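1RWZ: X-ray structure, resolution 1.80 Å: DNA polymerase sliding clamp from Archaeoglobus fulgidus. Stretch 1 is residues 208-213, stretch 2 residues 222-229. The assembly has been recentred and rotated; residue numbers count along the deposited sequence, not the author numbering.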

ATOM      1  N   GLY A 208      -7.636 -13.857  14.937  1.00 17.92           N
ATOM      2  CA  GLY A 208      -7.443 -15.292  14.841  1.00 17.36           C
ATOM      3  C   GLY A 208      -6.343 -15.833  15.731  1.00 16.72           C
ATOM      4  O   GLY A 208      -6.274 -17.039  15.971  1.00 16.65           O
ATOM      5  N   ASP A 209      -5.462 -14.955  16.204  1.00 15.75           N
ATOM      6  CA  ASP A 209      -4.382 -15.379  17.094  1.00 15.55           C
ATOM      7  C   ASP A 209      -4.896 -15.253  18.522  1.00 15.31           C
ATOM      8  O   ASP A 209      -5.663 -14.343  18.831  1.00 15.32           O
ATOM      9  CB  ASP A 209      -3.139 -14.499  16.909  1.00 15.54           C
ATOM     10  CG  ASP A 209      -2.479 -14.691  15.551  1.00 16.86           C
ATOM     11  OD1 ASP A 209      -2.347 -15.853  15.115  1.00 17.63           O
ATOM     12  OD2 ASP A 209      -2.077 -13.684  14.928  1.00 17.22           O
ATOM     13  N   LEU A 210      -4.485 -16.167  19.396  1.00 15.03           N
ATOM     14  CA  LEU A 210      -4.942 -16.124  20.779  1.00 14.16           C
ATOM     15  C   LEU A 210      -3.998 -15.291  21.636  1.00 13.60           C
ATOM     16  O   LEU A 210      -2.785 -15.301  21.429  1.00 13.24           O
ATOM     17  CB  LEU A 210      -5.019 -17.540  21.363  1.00 15.16           C
ATOM     18  CG  LEU A 210      -5.811 -17.695  22.665  1.00 15.34           C
ATOM     19  CD1 LEU A 210      -7.303 -17.511  22.374  1.00 15.97           C
ATOM     20  CD2 LEU A 210      -5.559 -19.075  23.270  1.00 16.57           C
ATOM     21  N   LEU A 211      -4.567 -14.554  22.581  1.00 11.94           N
ATOM     22  CA  LEU A 211      -3.768 -13.749  23.498  1.00 11.88           C
ATOM     23  C   LEU A 211      -4.228 -14.036  24.912  1.00 11.33           C
ATOM     24  O   LEU A 211      -5.419 -13.974  25.206  1.00 11.20           O
ATOM     25  CB  LEU A 211      -3.930 -12.252  23.218  1.00 11.46           C
ATOM     26  CG  LEU A 211      -3.369 -11.333  24.316  1.00 12.06           C
ATOM     27  CD1 LEU A 211      -1.855 -11.534  24.468  1.00 12.56           C
ATOM     28  CD2 LEU A 211      -3.687  -9.898  23.972  1.00 13.58           C
ATOM     29  N   THR A 212      -3.280 -14.376  25.779  1.00 11.10           N
ATOM     30  CA  THR A 212      -3.583 -14.628  27.177  1.00 11.48           C
ATOM     31  C   THR A 212      -2.827 -13.557  27.940  1.00 11.67           C
ATOM     32  O   THR A 212      -1.603 -13.449  27.822  1.00 11.39           O
ATOM     33  CB  THR A 212      -3.085 -16.008  27.636  1.00 12.11           C
ATOM     34  OG1 THR A 212      -3.766 -17.028  26.894  1.00 13.32           O
ATOM     35  CG2 THR A 212      -3.346 -16.204  29.138  1.00 13.94           C
ATOM     36  N   ILE A 213      -3.560 -12.762  28.704  1.00 11.01           N
ATOM     37  CA  ILE A 213      -2.955 -11.692  29.486  1.00 12.07           C
ATOM     38  C   ILE A 213      -2.907 -12.099  30.951  1.00 12.19           C
ATOM     39  O   ILE A 213      -3.916 -12.531  31.503  1.00 13.01           O
ATOM     40  CB  ILE A 213      -3.788 -10.399  29.394  1.00 12.32           C
ATOM     41  CG1 ILE A 213      -3.964  -9.989  27.931  1.00 12.75           C
ATOM     42  CG2 ILE A 213      -3.114  -9.285  30.209  1.00 12.17           C
ATOM     43  CD1 ILE A 213      -4.937  -8.833  27.735  1.00 13.86           C
ATOM     44  N   ARG A 222       2.144  -9.828  31.466  1.00 13.43           N
ATOM     45  CA  ARG A 222       2.602 -10.896  30.586  1.00 14.16           C
ATOM     46  C   ARG A 222       1.565 -11.001  29.469  1.00 13.06           C
ATOM     47  O   ARG A 222       0.375 -11.151  29.741  1.00 13.38           O
ATOM     48  CB  ARG A 222       2.668 -12.247  31.310  1.00 15.07           C
ATOM     49  CG  ARG A 222       3.728 -12.383  32.395  1.00 18.46           C
ATOM     50  CD  ARG A 222       3.636 -13.778  33.026  1.00 19.76           C
ATOM     51  NE  ARG A 222       3.824 -14.834  32.033  1.00 22.00           N
ATOM     52  CZ  ARG A 222       3.345 -16.072  32.138  1.00 22.90           C
ATOM     53  NH1 ARG A 222       2.636 -16.433  33.202  1.00 23.41           N
ATOM     54  NH2 ARG A 222       3.566 -16.953  31.166  1.00 22.90           N
ATOM     55  N   LEU A 223       2.025 -10.909  28.227  1.00 12.28           N
ATOM     56  CA  LEU A 223       1.156 -11.001  27.060  1.00 12.93           C
ATOM     57  C   LEU A 223       1.601 -12.225  26.275  1.00 12.64           C
ATOM     58  O   LEU A 223       2.587 -12.183  25.546  1.00 12.10           O
ATOM     59  CB  LEU A 223       1.294  -9.738  26.205  1.00 13.28           C
ATOM     60  CG  LEU A 223       0.932  -8.446  26.950  1.00 14.27           C
ATOM     61  CD1 LEU A 223       1.309  -7.238  26.105  1.00 15.60           C
ATOM     62  CD2 LEU A 223      -0.554  -8.433  27.277  1.00 13.68           C
ATOM     63  N   VAL A 224       0.876 -13.323  26.443  1.00 12.32           N
ATOM     64  CA  VAL A 224       1.231 -14.553  25.762  1.00 12.34           C
ATOM     65  C   VAL A 224       0.434 -14.707  24.476  1.00 12.87           C
ATOM     66  O   VAL A 224      -0.759 -15.021  24.503  1.00 12.28           O
ATOM     67  CB  VAL A 224       0.983 -15.773  26.670  1.00 13.09           C
ATOM     68  CG1 VAL A 224       1.528 -17.040  26.019  1.00 13.72           C
ATOM     69  CG2 VAL A 224       1.651 -15.549  28.026  1.00 14.28           C
ATOM     70  N   PHE A 225       1.102 -14.468  23.353  1.00 12.64           N
ATOM     71  CA  PHE A 225       0.477 -14.598  22.044  1.00 13.83           C
ATOM     72  C   PHE A 225       0.759 -15.990  21.473  1.00 13.92           C
ATOM     73  O   PHE A 225       1.866 -16.516  21.611  1.00 14.31           O
ATOM     74  CB  PHE A 225       1.047 -13.578  21.046  1.00 13.47           C
ATOM     75  CG  PHE A 225       0.742 -12.146  21.372  1.00 13.79           C
ATOM     76  CD1 PHE A 225       1.579 -11.414  22.213  1.00 12.95           C
ATOM     77  CD2 PHE A 225      -0.357 -11.512  20.804  1.00 13.98           C
ATOM     78  CE1 PHE A 225       1.327 -10.072  22.475  1.00 13.60           C
ATOM     79  CE2 PHE A 225      -0.621 -10.170  21.060  1.00 14.40           C
ATOM     80  CZ  PHE A 225       0.228  -9.445  21.900  1.00 14.67           C
ATOM     81  N   GLU A 226      -0.251 -16.585  20.844  1.00 14.55           N
ATOM     82  CA  GLU A 226      -0.092 -17.878  20.182  1.00 14.95           C
ATOM     83  C   GLU A 226      -0.316 -17.500  18.726  1.00 14.60           C
ATOM     84  O   GLU A 226      -1.414 -17.106  18.329  1.00 14.46           O
ATOM     85  CB  GLU A 226      -1.116 -18.885  20.711  1.00 16.20           C
ATOM     86  CG  GLU A 226      -0.838 -19.204  22.174  1.00 21.15           C
ATOM     87  CD  GLU A 226      -1.764 -20.242  22.765  1.00 24.20           C
ATOM     88  OE1 GLU A 226      -1.595 -21.441  22.466  1.00 25.57           O
ATOM     89  OE2 GLU A 226      -2.662 -19.849  23.533  1.00 27.08           O
ATOM     90  N   LEU A 227       0.753 -17.597  17.944  1.00 13.34           N
ATOM     91  CA  LEU A 227       0.743 -17.165  16.548  1.00 13.06           C
ATOM     92  C   LEU A 227       0.976 -18.231  15.488  1.00 12.56           C
ATOM     93  O   LEU A 227       1.402 -19.341  15.783  1.00 12.65           O
ATOM     94  CB  LEU A 227       1.816 -16.087  16.367  1.00 13.11           C
ATOM     95  CG  LEU A 227       1.850 -14.980  17.425  1.00 12.90           C
ATOM     96  CD1 LEU A 227       3.091 -14.101  17.219  1.00 13.83           C
ATOM     97  CD2 LEU A 227       0.584 -14.155  17.327  1.00 13.09           C
ATOM     98  N   VAL A 228       0.719 -17.843  14.240  1.00 13.06           N
ATOM     99  CA  VAL A 228       0.910 -18.706  13.077  1.00 14.20           C
ATOM    100  C   VAL A 228       0.173 -20.034  13.208  1.00 14.66           C
ATOM    101  O   VAL A 228       0.782 -21.106  13.218  1.00 14.64           O
ATOM    102  CB  VAL A 228       2.417 -18.968  12.835  1.00 14.88           C
ATOM    103  CG1 VAL A 228       2.630 -19.589  11.457  1.00 15.09           C
ATOM    104  CG2 VAL A 228       3.192 -17.651  12.941  1.00 14.91           C
ATOM    105  N   GLY A 229      -1.150 -19.956  13.293  1.00 15.40           N
ATOM    106  CA  GLY A 229      -1.937 -21.167  13.430  1.00 16.14           C
ATOM    107  C   GLY A 229      -1.655 -21.874  14.743  1.00 17.28           C
ATOM    108  O   GLY A 229      -1.811 -23.090  14.855  1.00 18.30           O
TER
HETATM  109  O   HOH W   1      -2.515 -18.489  16.093  1.00 16.91           O
HETATM  110  O   HOH W   2      -0.094 -15.240  13.353  1.00 21.35           O
HETATM  111  O   HOH W   3      -2.319 -17.346  12.775  1.00 22.99           O
HETATM  112  O   HOH W   4      -2.414 -17.398  24.613  1.00 19.02           O

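The most unusual feature of this contact is the way D209, just before the first strand begins, ties the end of the second strand down through water. Its OD1 accepts a hydrogen bond from each of three waters. Water 1 (2.8 Å from D209 OD1) also donates to E226 O at 2.9 Å; water 2 (2.9 Å from D209 OD1) accepts from V228 N at 2.9 Å; water 3 (2.8 Å from D209 OD1) accepts from G229 N at 2.9 Å. A carboxylate suits this place because one oxygen can accept several hydrogen bonds, and the waters relay it to E226 O, which otherwise takes just the weak bond from L210 N across the stretches, and to V228 N and G229 N, which lie beyond the last direct bond. The direct approach of D209 OD1 to V228 N is 3.8 Å, leaving water to make the link. G229 has positive phi, which favours glycine.

Beyond D209 the strands run antiparallel, their directions 163° apart. T212 and V224 form a hydrogen-bonded pair with two good bonds, T212 N to V224 O at 2.9 Å and V224 N to T212 O at 2.8 Å. L210 and E226 are less evenly matched: E226 N donates to L210 O at 2.9 Å, whereas the return bond from L210 N to E226 O is weak, 3.4 Å long and bent to 138°. Between these rungs, CA-H...O contacts fill in, as from L211 CA to V224 O and from F225 CA to L210 O, both at 3.4 Å.

Side chains alternate between the two faces. L211, I213, L223 and F225 share a buried one, where hydrocarbon and aromatic groups can pack without leaving polar atoms unpaired. L211 CD1 sits almost on the normal of the F225 ring, 3.8 Å from its centroid, in a CH-pi contact; the flat ring offers a broad surface to the methyl. The same L211 CD1 lies 4.0 Å from L223 CB, and I213 CG1 reaches L223 CD2 at 3.8 Å.

The other face, carrying L210, T212, V224 and E226, is more mixed. T212 and V224 are both beta-branched, a shape common in strands, and their CB atoms stand 4.2 Å apart. The threonine hydroxyl adds a polar group: T212 OG1 is hydrogen-bonded to water 4 at 2.7 Å, and that water donates to V224 O at 2.9 Å and to E226 OE2 at 2.7 Å. E226 thus combines a long aliphatic stem with a carboxylate that meets solvent, though its OE2 also comes within 3.0 Å of L210 CD2, a tight approach.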